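Local structure of salmonella typhimurium DB7155 bacteriophage DET7 tailspike (Bacteriophage, 2V5I) at residues T453-L458 with A471-L476; S482-T487 with K503-D508. The protein probably binds the O-antigen polysaccharide of its Salmonella host and hydrolyses it, serving as the trimeric receptor-binding tailspike of the phage. All blocks are in the same frame, centred on the assembly; numbering follows the deposited sequence.

How the contacts relate
Contacts 1 and 2 are successive antiparallel pairings in a sheet formed by five strands of this chain in the C-terminal part of the tailspike, beyond the parallel coils of the beta-helix. Their centres lie about 13 Å apart, and the centres of contacts 1 and 2 lie about 38 and 50 Å from the centre of the chain. Strands 470-476 and 485-493 are neighbours, so the second strand of contact 1 borders the first strand of contact 2. H475 N lies 2.9 Å from W486 O, a probable hydrogen bond. L472 CD1 packs on T487 CG2 at 3.9 Å. Both contacts touch the third subunit.

Contact 1 (T453-L458 with A471-L476); sequences TAELAL and ALRSHL
T453 and H475 lie side by side as a non-hydrogen-bonded antiparallel pair, the methyl CG2 of T453 3.3 Å from ND1 of H475. CG2 stands anti to the carbonyl carbon, beside the backbone N, a position that brings the methyl to the imidazole. On the same face E455 and R473 also point the same way. In the modelled conformer of E455, one of two deposited, OE1 forms a salt bridge to NE of R473 at 3.0 Å, with the carboxylate and guanidinium planes turned 54° apart. The arginine bends at chi3 (72°), which puts NE beside that carboxylate. CE1 of H475 lies over one face of the R473 guanidinium, toward its rim.

The backbones are the two strands of a beta-hairpin, 176° apart in direction. A454 pairs with S474 through A454 N to S474 O (3.0 Å) and S474 N to A454 O (2.8 Å). L456 and L472 exchange a second pair of bonds, with L456 N 2.9 Å from L472 O.

Further out, H475 NE2 bonds to E488 OE2 and its ring stacks on W486, which would limit the rotation of the imidazole. A454, L456, L472 and S474 form the other face, which meets both other subunits; S469 of the third subunit bonds S474 OG. Residues 456-458 continue the sheet in parallel onto a strand of the second subunit.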
# COMPACT_ATOMS: atom_id res chain seq x y z
N THR A 453 -30.09 13.58 -15.68
CA THR A 453 -29.34 13.11 -16.84
C THR A 453 -28.14 12.23 -16.45
O THR A 453 -27.69 12.25 -15.31
CB THR A 453 -28.78 14.28 -17.65
OG1 THR A 453 -27.84 15.01 -16.84
CG2 THR A 453 -29.90 15.23 -18.12
N ALA A 454 -27.69 11.41 -17.40
CA ALA A 454 -26.47 10.63 -17.25
C ALA A 454 -25.71 10.85 -18.56
O ALA A 454 -26.33 10.84 -19.63
CB ALA A 454 -26.77 9.17 -17.07
N GLU A 455 -24.38 11.00 -18.52
CA GLU A 455 -23.67 11.29 -19.78
C GLU A 455 -22.27 10.71 -19.87
O GLU A 455 -21.61 10.51 -18.86
CB GLU A 455 -23.54 12.80 -20.02
CG GLU A 455 -22.32 13.45 -19.38
CD GLU A 455 -22.24 14.97 -19.60
OE1 GLU A 455 -23.00 15.50 -20.45
OE2 GLU A 455 -21.41 15.63 -18.92
N LEU A 456 -21.85 10.51 -21.11
CA LEU A 456 -20.46 10.31 -21.48
C LEU A 456 -20.13 11.44 -22.44
O LEU A 456 -20.58 11.44 -23.61
CB LEU A 456 -20.22 8.99 -22.18
CG LEU A 456 -18.73 8.80 -22.55
CD1 LEU A 456 -17.92 8.41 -21.33
CD2 LEU A 456 -18.60 7.83 -23.62
N ALA A 457 -19.45 12.43 -21.92
CA ALA A 457 -18.99 13.58 -22.73
C ALA A 457 -17.67 13.25 -23.42
O ALA A 457 -16.92 12.38 -22.99
CB ALA A 457 -18.81 14.76 -21.83
N LEU A 458 -17.41 13.98 -24.51
CA LEU A 458 -16.17 13.87 -25.25
C LEU A 458 -15.55 15.28 -25.30
O LEU A 458 -16.24 16.28 -25.41
CB LEU A 458 -16.42 13.39 -26.68
CG LEU A 458 -17.08 12.02 -26.72
CD1 LEU A 458 -18.39 12.24 -27.35
CD2 LEU A 458 -16.29 11.06 -27.57
N ALA A 471 -21.25 14.80 -26.94
CA ALA A 471 -21.70 13.90 -25.85
C ALA A 471 -22.71 12.86 -26.31
O ALA A 471 -23.42 13.03 -27.32
CB ALA A 471 -22.32 14.72 -24.69
N LEU A 472 -22.74 11.77 -25.53
CA LEU A 472 -23.82 10.81 -25.52
C LEU A 472 -24.51 11.05 -24.17
O LEU A 472 -23.86 10.96 -23.13
CB LEU A 472 -23.24 9.40 -25.54
CG LEU A 472 -24.18 8.26 -25.20
CD1 LEU A 472 -25.18 8.15 -26.28
CD2 LEU A 472 -23.38 6.91 -24.98
N ARG A 473 -25.80 11.42 -24.19
CA ARG A 473 -26.49 11.81 -22.96
C ARG A 473 -27.85 11.14 -22.91
O ARG A 473 -28.52 10.97 -23.93
CB ARG A 473 -26.69 13.34 -22.98
CG ARG A 473 -25.49 14.19 -23.31
CD ARG A 473 -25.76 15.70 -22.97
NE ARG A 473 -25.75 15.89 -21.51
CZ ARG A 473 -26.26 16.94 -20.86
NH1 ARG A 473 -26.85 17.95 -21.51
NH2 ARG A 473 -26.20 16.98 -19.53
N SER A 474 -28.24 10.71 -21.72
CA SER A 474 -29.59 10.20 -21.44
C SER A 474 -30.30 11.19 -20.48
O SER A 474 -29.70 11.70 -19.55
CB SER A 474 -29.46 8.83 -20.79
OG SER A 474 -30.74 8.31 -20.51
N HIS A 475 -31.60 11.41 -20.72
CA HIS A 475 -32.39 12.40 -19.98
C HIS A 475 -33.68 11.70 -19.57
O HIS A 475 -34.29 11.00 -20.39
CB HIS A 475 -32.83 13.51 -20.92
CG HIS A 475 -31.73 14.34 -21.49
ND1 HIS A 475 -31.48 15.62 -21.03
CD2 HIS A 475 -30.92 14.15 -22.56
CE1 HIS A 475 -30.49 16.14 -21.76
NE2 HIS A 475 -30.13 15.27 -22.68
N LEU A 476 -34.13 11.89 -18.34
CA LEU A 476 -35.43 11.32 -18.01
C LEU A 476 -36.59 12.03 -18.71
O LEU A 476 -36.52 13.24 -18.98
CB LEU A 476 -35.62 11.24 -16.50
CG LEU A 476 -35.75 12.47 -15.66
CD1 LEU A 476 -37.12 13.17 -15.81
CD2 LEU A 476 -35.52 12.08 -14.17

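Contact 2 (S482-T487 with K503-D508); sequences SGSAWT and KVNRGD
W486 and R506 meet by CH-pi contact: CG of R506 lies over one face of the indole, 3.6 Å from the centroid of its five-membered ring and 7° off the normal. W486 CG, between the backbone N and carbonyl carbon (chi1 62°), meets R506 CA. The two side chains run side by side, while the guanidinium plane is turned 85° from the ring. K503 lines up beside the six-membered ring, its CD 3.8 Å from CZ3. The indole meets the aliphatic parts of two basic side chains, whose charged ends go on to E513 for R506 and to D528 of the third subunit for K503.

Backbone bonds join T487 and V504, a hydrogen-bonded antiparallel pair of the hairpin formed by strands 485-493 and 501-504; V504 N reaches T487 O at 2.8 Å.

Beyond this bridge, side-chain hydrogen bonds take over. N505 gives ND2 to A485 O at 3.0 Å, and also to the anti lone pair of D508 OD1 at 3.0 Å, nearly in its own amide plane, while its OD1 accepts from K510 N. S484 OG donates to D508 OD1 at 2.8 Å, coming from above the carboxylate plane. S493 of the third subunit is a further partner of D508 OD1, and K510 pairs with OD2. Gripped by several donors and next to a lysine, the D508 carboxylate would be favoured in its ionised form.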
# COMPACT_ATOMS: atom_id res chain seq x y z
N SER A 482 -41.21 7.33 -14.24
CA SER A 482 -42.02 7.35 -15.45
C SER A 482 -41.82 6.15 -16.34
O SER A 482 -42.63 5.89 -17.23
CB SER A 482 -41.74 8.57 -16.30
OG SER A 482 -40.45 8.45 -16.93
N GLY A 483 -40.68 5.46 -16.19
CA GLY A 483 -40.36 4.31 -17.05
C GLY A 483 -39.89 4.68 -18.47
O GLY A 483 -39.91 3.83 -19.34
N SER A 484 -39.48 5.92 -18.65
CA SER A 484 -39.14 6.46 -19.98
C SER A 484 -38.00 7.48 -19.91
O SER A 484 -37.94 8.34 -18.98
CB SER A 484 -40.38 7.12 -20.59
OG SER A 484 -40.12 7.73 -21.81
N ALA A 485 -37.09 7.38 -20.89
CA ALA A 485 -35.96 8.31 -21.05
C ALA A 485 -35.70 8.57 -22.54
O ALA A 485 -36.24 7.86 -23.43
CB ALA A 485 -34.70 7.76 -20.39
N TRP A 486 -34.89 9.58 -22.80
CA TRP A 486 -34.45 9.87 -24.16
C TRP A 486 -32.94 9.98 -24.26
O TRP A 486 -32.31 10.47 -23.32
CB TRP A 486 -35.13 11.07 -24.76
CG TRP A 486 -34.94 12.41 -24.12
CD1 TRP A 486 -35.68 12.93 -23.13
CD2 TRP A 486 -34.12 13.49 -24.61
NE1 TRP A 486 -35.35 14.23 -22.89
CE2 TRP A 486 -34.35 14.60 -23.76
CE3 TRP A 486 -33.17 13.60 -25.62
CZ2 TRP A 486 -33.75 15.84 -23.97
CZ3 TRP A 486 -32.56 14.81 -25.80
CH2 TRP A 486 -32.82 15.92 -24.97
N THR A 487 -32.41 9.53 -25.39
CA THR A 487 -30.94 9.48 -25.62
C THR A 487 -30.62 10.49 -26.73
O THR A 487 -31.32 10.59 -27.73
CB THR A 487 -30.54 8.09 -26.04
OG1 THR A 487 -30.89 7.16 -24.97
CG2 THR A 487 -29.04 7.96 -26.21
N LYS A 503 -31.82 13.14 -31.37
CA LYS A 503 -32.53 12.68 -30.15
C LYS A 503 -33.46 11.52 -30.44
O LYS A 503 -34.23 11.56 -31.40
CB LYS A 503 -33.41 13.84 -29.59
CG LYS A 503 -32.72 15.23 -29.55
CD LYS A 503 -33.63 16.39 -29.05
CE LYS A 503 -32.99 17.80 -29.27
NZ LYS A 503 -32.75 18.14 -30.73
N VAL A 504 -33.43 10.52 -29.58
CA VAL A 504 -34.25 9.33 -29.68
C VAL A 504 -35.16 9.24 -28.42
O VAL A 504 -34.69 9.20 -27.30
CB VAL A 504 -33.34 8.06 -29.76
CG1 VAL A 504 -34.17 6.80 -29.77
CG2 VAL A 504 -32.43 8.11 -31.02
N ASN A 505 -36.48 9.19 -28.69
CA ASN A 505 -37.56 8.99 -27.70
C ASN A 505 -37.85 10.21 -26.79
O ASN A 505 -38.44 10.06 -25.74
CB ASN A 505 -37.35 7.75 -26.83
CG ASN A 505 -38.65 7.29 -26.19
OD1 ASN A 505 -39.69 7.28 -26.88
ND2 ASN A 505 -38.60 6.86 -24.91
N ARG A 506 -37.45 11.41 -27.19
CA ARG A 506 -37.82 12.58 -26.38
C ARG A 506 -39.36 12.70 -26.36
O ARG A 506 -40.04 12.43 -27.38
CB ARG A 506 -37.25 13.85 -26.99
CG ARG A 506 -37.29 15.03 -26.00
CD ARG A 506 -36.90 16.38 -26.58
NE ARG A 506 -37.66 16.61 -27.77
CZ ARG A 506 -38.91 17.06 -27.78
NH1 ARG A 506 -39.48 17.49 -26.66
NH2 ARG A 506 -39.54 17.17 -28.92
N GLY A 507 -39.88 12.96 -25.17
CA GLY A 507 -41.34 13.07 -24.93
C GLY A 507 -42.06 11.72 -24.92
O GLY A 507 -43.30 11.63 -24.86
N ASP A 508 -41.29 10.64 -24.99
CA ASP A 508 -41.79 9.27 -25.14
C ASP A 508 -42.64 9.08 -26.41
O ASP A 508 -43.49 8.20 -26.49
CB ASP A 508 -42.56 8.77 -23.90
CG ASP A 508 -42.53 7.25 -23.77
OD1 ASP A 508 -41.46 6.60 -23.93
OD2 ASP A 508 -43.60 6.64 -23.53